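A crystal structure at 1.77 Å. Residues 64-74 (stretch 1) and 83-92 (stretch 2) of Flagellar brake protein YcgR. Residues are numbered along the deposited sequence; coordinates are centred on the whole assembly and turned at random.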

# COMPACT_ATOMS: atom_id res chain seq x y z
N ALA A 64 10.73 7.08 9.57
CA ALA A 64 9.87 8.21 9.21
C ALA A 64 8.45 7.74 8.90
O ALA A 64 7.48 8.36 9.33
CB ALA A 64 10.46 8.96 8.01
N VAL A 65 8.34 6.64 8.16
CA VAL A 65 7.04 6.09 7.78
C VAL A 65 6.24 5.53 8.96
O VAL A 65 5.01 5.46 8.89
CB VAL A 65 7.19 4.99 6.71
CG1 VAL A 65 5.82 4.46 6.31
CG2 VAL A 65 7.94 5.53 5.50
N LEU A 66 6.93 5.14 10.03
CA LEU A 66 6.24 4.58 11.19
C LEU A 66 5.63 5.65 12.08
O LEU A 66 4.75 5.33 12.89
CB LEU A 66 7.22 3.71 11.99
CG LEU A 66 7.55 2.37 11.33
CD1 LEU A 66 8.85 1.80 11.89
CD2 LEU A 66 6.40 1.39 11.51
N LYS A 67 6.06 6.90 11.96
CA LYS A 67 5.49 8.00 12.72
C LYS A 67 4.63 8.92 11.88
O LYS A 67 4.04 9.87 12.41
CB LYS A 67 6.60 8.81 13.41
CG LYS A 67 7.35 9.75 12.48
CD LYS A 67 8.26 10.69 13.25
CE LYS A 67 8.83 11.77 12.33
NZ LYS A 67 9.36 12.94 13.10
N ALA A 68 4.54 8.67 10.57
CA ALA A 68 3.68 9.48 9.72
C ALA A 68 2.21 9.21 10.04
O ALA A 68 1.83 8.11 10.45
CB ALA A 68 3.96 9.19 8.25
N GLN A 69 1.38 10.23 9.84
CA GLN A 69 -0.03 10.10 10.17
C GLN A 69 -0.92 9.90 8.96
O GLN A 69 -2.12 9.65 9.13
CB GLN A 69 -0.49 11.33 10.96
CG GLN A 69 0.27 11.48 12.24
CD GLN A 69 0.26 12.88 12.76
OE1 GLN A 69 -0.42 13.16 13.73
NE2 GLN A 69 1.03 13.76 12.14
N HIS A 70 -0.37 10.00 7.75
CA HIS A 70 -1.06 9.54 6.55
C HIS A 70 0.00 9.08 5.57
O HIS A 70 1.04 9.73 5.41
CB HIS A 70 -1.94 10.63 5.93
CG HIS A 70 -3.20 10.88 6.69
ND1 HIS A 70 -3.40 12.01 7.45
CD2 HIS A 70 -4.32 10.13 6.82
CE1 HIS A 70 -4.60 11.96 8.00
NE2 HIS A 70 -5.18 10.83 7.64
N ILE A 71 -0.25 7.95 4.92
CA ILE A 71 0.69 7.34 3.98
C ILE A 71 -0.07 7.01 2.70
O ILE A 71 -1.06 6.28 2.74
CB ILE A 71 1.35 6.07 4.55
CG1 ILE A 71 2.09 6.37 5.86
CG2 ILE A 71 2.29 5.44 3.53
CD1 ILE A 71 1.29 6.06 7.11
N THR A 72 0.40 7.55 1.58
CA THR A 72 -0.19 7.28 0.27
C THR A 72 0.59 6.16 -0.41
O THR A 72 1.82 6.22 -0.50
CB THR A 72 -0.19 8.54 -0.60
OG1 THR A 72 -1.02 9.53 0.00
CG2 THR A 72 -0.71 8.22 -1.99
N ILE A 73 -0.13 5.15 -0.89
CA ILE A 73 0.47 3.98 -1.52
C ILE A 73 0.09 3.99 -2.99
O ILE A 73 -1.10 4.08 -3.33
CB ILE A 73 0.03 2.69 -0.82
CG1 ILE A 73 0.41 2.76 0.67
CG2 ILE A 73 0.64 1.48 -1.50
CD1 ILE A 73 -0.03 1.59 1.49
N THR A 74 1.09 3.91 -3.87
CA THR A 74 0.90 3.93 -5.32
C THR A 74 1.60 2.74 -5.97
O THR A 74 2.64 2.28 -5.50
CB THR A 74 1.44 5.23 -5.95
OG1 THR A 74 2.79 5.43 -5.52
CG2 THR A 74 0.58 6.42 -5.51
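Stretch 2 (83-92) EFTVEQLQQS

Stretch 2 runs back along stretch 1 as its antiparallel neighbour: strand 83-86 pairs with strand 71-74, their N-to-C directions 154° apart and their axes approaching to 4.6 Å. Beyond Val-86 a short irregular segment leads into a second strand, which includes 90-92 and continues later in the chain; here it meets the end of a helix that begins before stretch 1.

Glu-83, already within the strand, lies opposite Thr-74 in a non-hydrogen-bonded pair, with CA atoms 4.6 Å apart. Its extended side chain lies on the same face as the threonines, its CG 4.2 Å from Thr-72 CG2 and its OE2 3.6 Å from Thr-74 CG2; OE2 is hydrogen-bonded elsewhere in the structure. Phe-84 turns to the other face and forms a hydrogen-bonded pair with Ile-73: Ile-73 N donates to Phe-84 O at 2.7 Å, almost linearly, and Phe-84 N donates to Ile-73 O at 3.0 Å. With chi1 in p, its ring places one face against Ile-73, whose CB lies 4.0 Å from the ring centroid, a CH-pi contact suited to a flat aromatic surface. Thr-85 returns to the more open face, where its OG1 and Thr-72 OG1 share a weak hydrogen bond of 3.4 Å; beta-branched threonine suits an extended strand and tolerates solvent. Val-86 completes the ladder with two 2.9 Å bonds, Ile-71 N to Val-86 O and Val-86 N to Ile-71 O, while CG2 of this buried, compact apolar residue packs 4.0 Å from Ile-71 CB.

At Glu-87 the backbone leaves the extended region; its CG lies 4.0 Å from His-70 CD2. Gln-88, extended again, points away, as suits an exposed polar residue. Leu-89 points toward stretch 1, its CD1 3.5 Å from Val-65 CG1 and its CG 3.9 Å from Ile-71 CD1, joining helix to sheet. A water bridges Leu-89 O (3.0 Å) and Leu-66 O (2.8 Å). The Gln-90 side chain points away, yet its backbone C, like Gln-91 N, lies 3.7 Å from Leu-66 CD2.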

# COMPACT_ATOMS: atom_id res chain seq x y z
N GLU A 83 -3.97 3.56 -6.30
CA GLU A 83 -3.64 4.58 -5.31
C GLU A 83 -4.62 4.51 -4.15
O GLU A 83 -5.83 4.48 -4.36
CB GLU A 83 -3.64 5.98 -5.92
CG GLU A 83 -3.48 7.09 -4.89
CD GLU A 83 -3.13 8.43 -5.52
OE1 GLU A 83 -3.80 9.44 -5.19
OE2 GLU A 83 -2.19 8.48 -6.34
N PHE A 84 -4.09 4.47 -2.93
CA PHE A 84 -4.93 4.55 -1.74
C PHE A 84 -4.09 5.11 -0.60
O PHE A 84 -2.86 5.19 -0.68
CB PHE A 84 -5.54 3.19 -1.38
CG PHE A 84 -4.53 2.10 -1.11
CD1 PHE A 84 -4.17 1.77 0.19
CD2 PHE A 84 -3.98 1.37 -2.16
CE1 PHE A 84 -3.26 0.76 0.44
CE2 PHE A 84 -3.06 0.35 -1.91
CZ PHE A 84 -2.71 0.05 -0.61
N THR A 85 -4.78 5.52 0.47
CA THR A 85 -4.13 6.13 1.62
C THR A 85 -4.54 5.38 2.88
O THR A 85 -5.70 5.01 3.05
CB THR A 85 -4.51 7.62 1.75
OG1 THR A 85 -4.10 8.32 0.57
CG2 THR A 85 -3.85 8.25 2.96
N VAL A 86 -3.56 5.13 3.75
CA VAL A 86 -3.81 4.53 5.06
C VAL A 86 -3.38 5.53 6.13
O VAL A 86 -2.57 6.43 5.89
CB VAL A 86 -3.07 3.19 5.23
CG1 VAL A 86 -3.57 2.17 4.21
CG2 VAL A 86 -1.58 3.39 5.11
N GLU A 87 -3.95 5.36 7.32
CA GLU A 87 -3.73 6.33 8.39
C GLU A 87 -2.56 5.99 9.29
O GLU A 87 -2.05 6.88 9.98
CB GLU A 87 -5.00 6.47 9.24
CG GLU A 87 -6.21 6.97 8.46
CD GLU A 87 -7.37 7.33 9.36
OE1 GLU A 87 -7.15 7.46 10.59
OE2 GLU A 87 -8.50 7.48 8.85
N GLN A 88 -2.12 4.73 9.30
CA GLN A 88 -1.11 4.30 10.25
C GLN A 88 -0.47 3.00 9.75
O GLN A 88 -1.16 2.13 9.21
CB GLN A 88 -1.72 4.10 11.64
CG GLN A 88 -0.87 3.29 12.61
CD GLN A 88 -1.19 3.60 14.06
OE1 GLN A 88 -2.11 4.37 14.35
NE2 GLN A 88 -0.44 3.00 14.97
N LEU A 89 0.84 2.90 9.92
CA LEU A 89 1.56 1.65 9.79
C LEU A 89 2.23 1.32 11.12
O LEU A 89 2.71 2.22 11.82
CB LEU A 89 2.62 1.67 8.69
CG LEU A 89 2.31 2.30 7.33
CD1 LEU A 89 3.41 1.97 6.33
CD2 LEU A 89 0.99 1.80 6.82
N GLN A 90 2.25 0.04 11.46
CA GLN A 90 3.00 -0.44 12.61
C GLN A 90 4.06 -1.42 12.15
O GLN A 90 4.02 -1.93 11.03
CB GLN A 90 2.07 -1.10 13.64
CG GLN A 90 1.26 -0.10 14.46
CD GLN A 90 0.44 -0.77 15.54
OE1 GLN A 90 0.59 -1.96 15.80
NE2 GLN A 90 -0.43 -0.00 16.18
N GLN A 91 5.04 -1.67 13.01
CA GLN A 91 6.10 -2.61 12.67
C GLN A 91 5.69 -4.02 13.08
O GLN A 91 5.14 -4.23 14.17
CB GLN A 91 7.42 -2.24 13.33
CG GLN A 91 8.55 -3.21 13.00
CD GLN A 91 9.91 -2.72 13.45
OE1 GLN A 91 10.05 -1.57 13.86
NE2 GLN A 91 10.91 -3.59 13.36
N SER A 92 5.95 -4.98 12.21
CA SER A 92 5.65 -6.38 12.48
C SER A 92 6.77 -7.22 11.89
O SER A 92 7.88 -6.73 11.63
CB SER A 92 4.26 -6.76 11.94
OG SER A 92 3.86 -8.02 12.44
O HOH W 1 2.57 5.32 10.43
O HOH W 2 4.15 3.00 14.36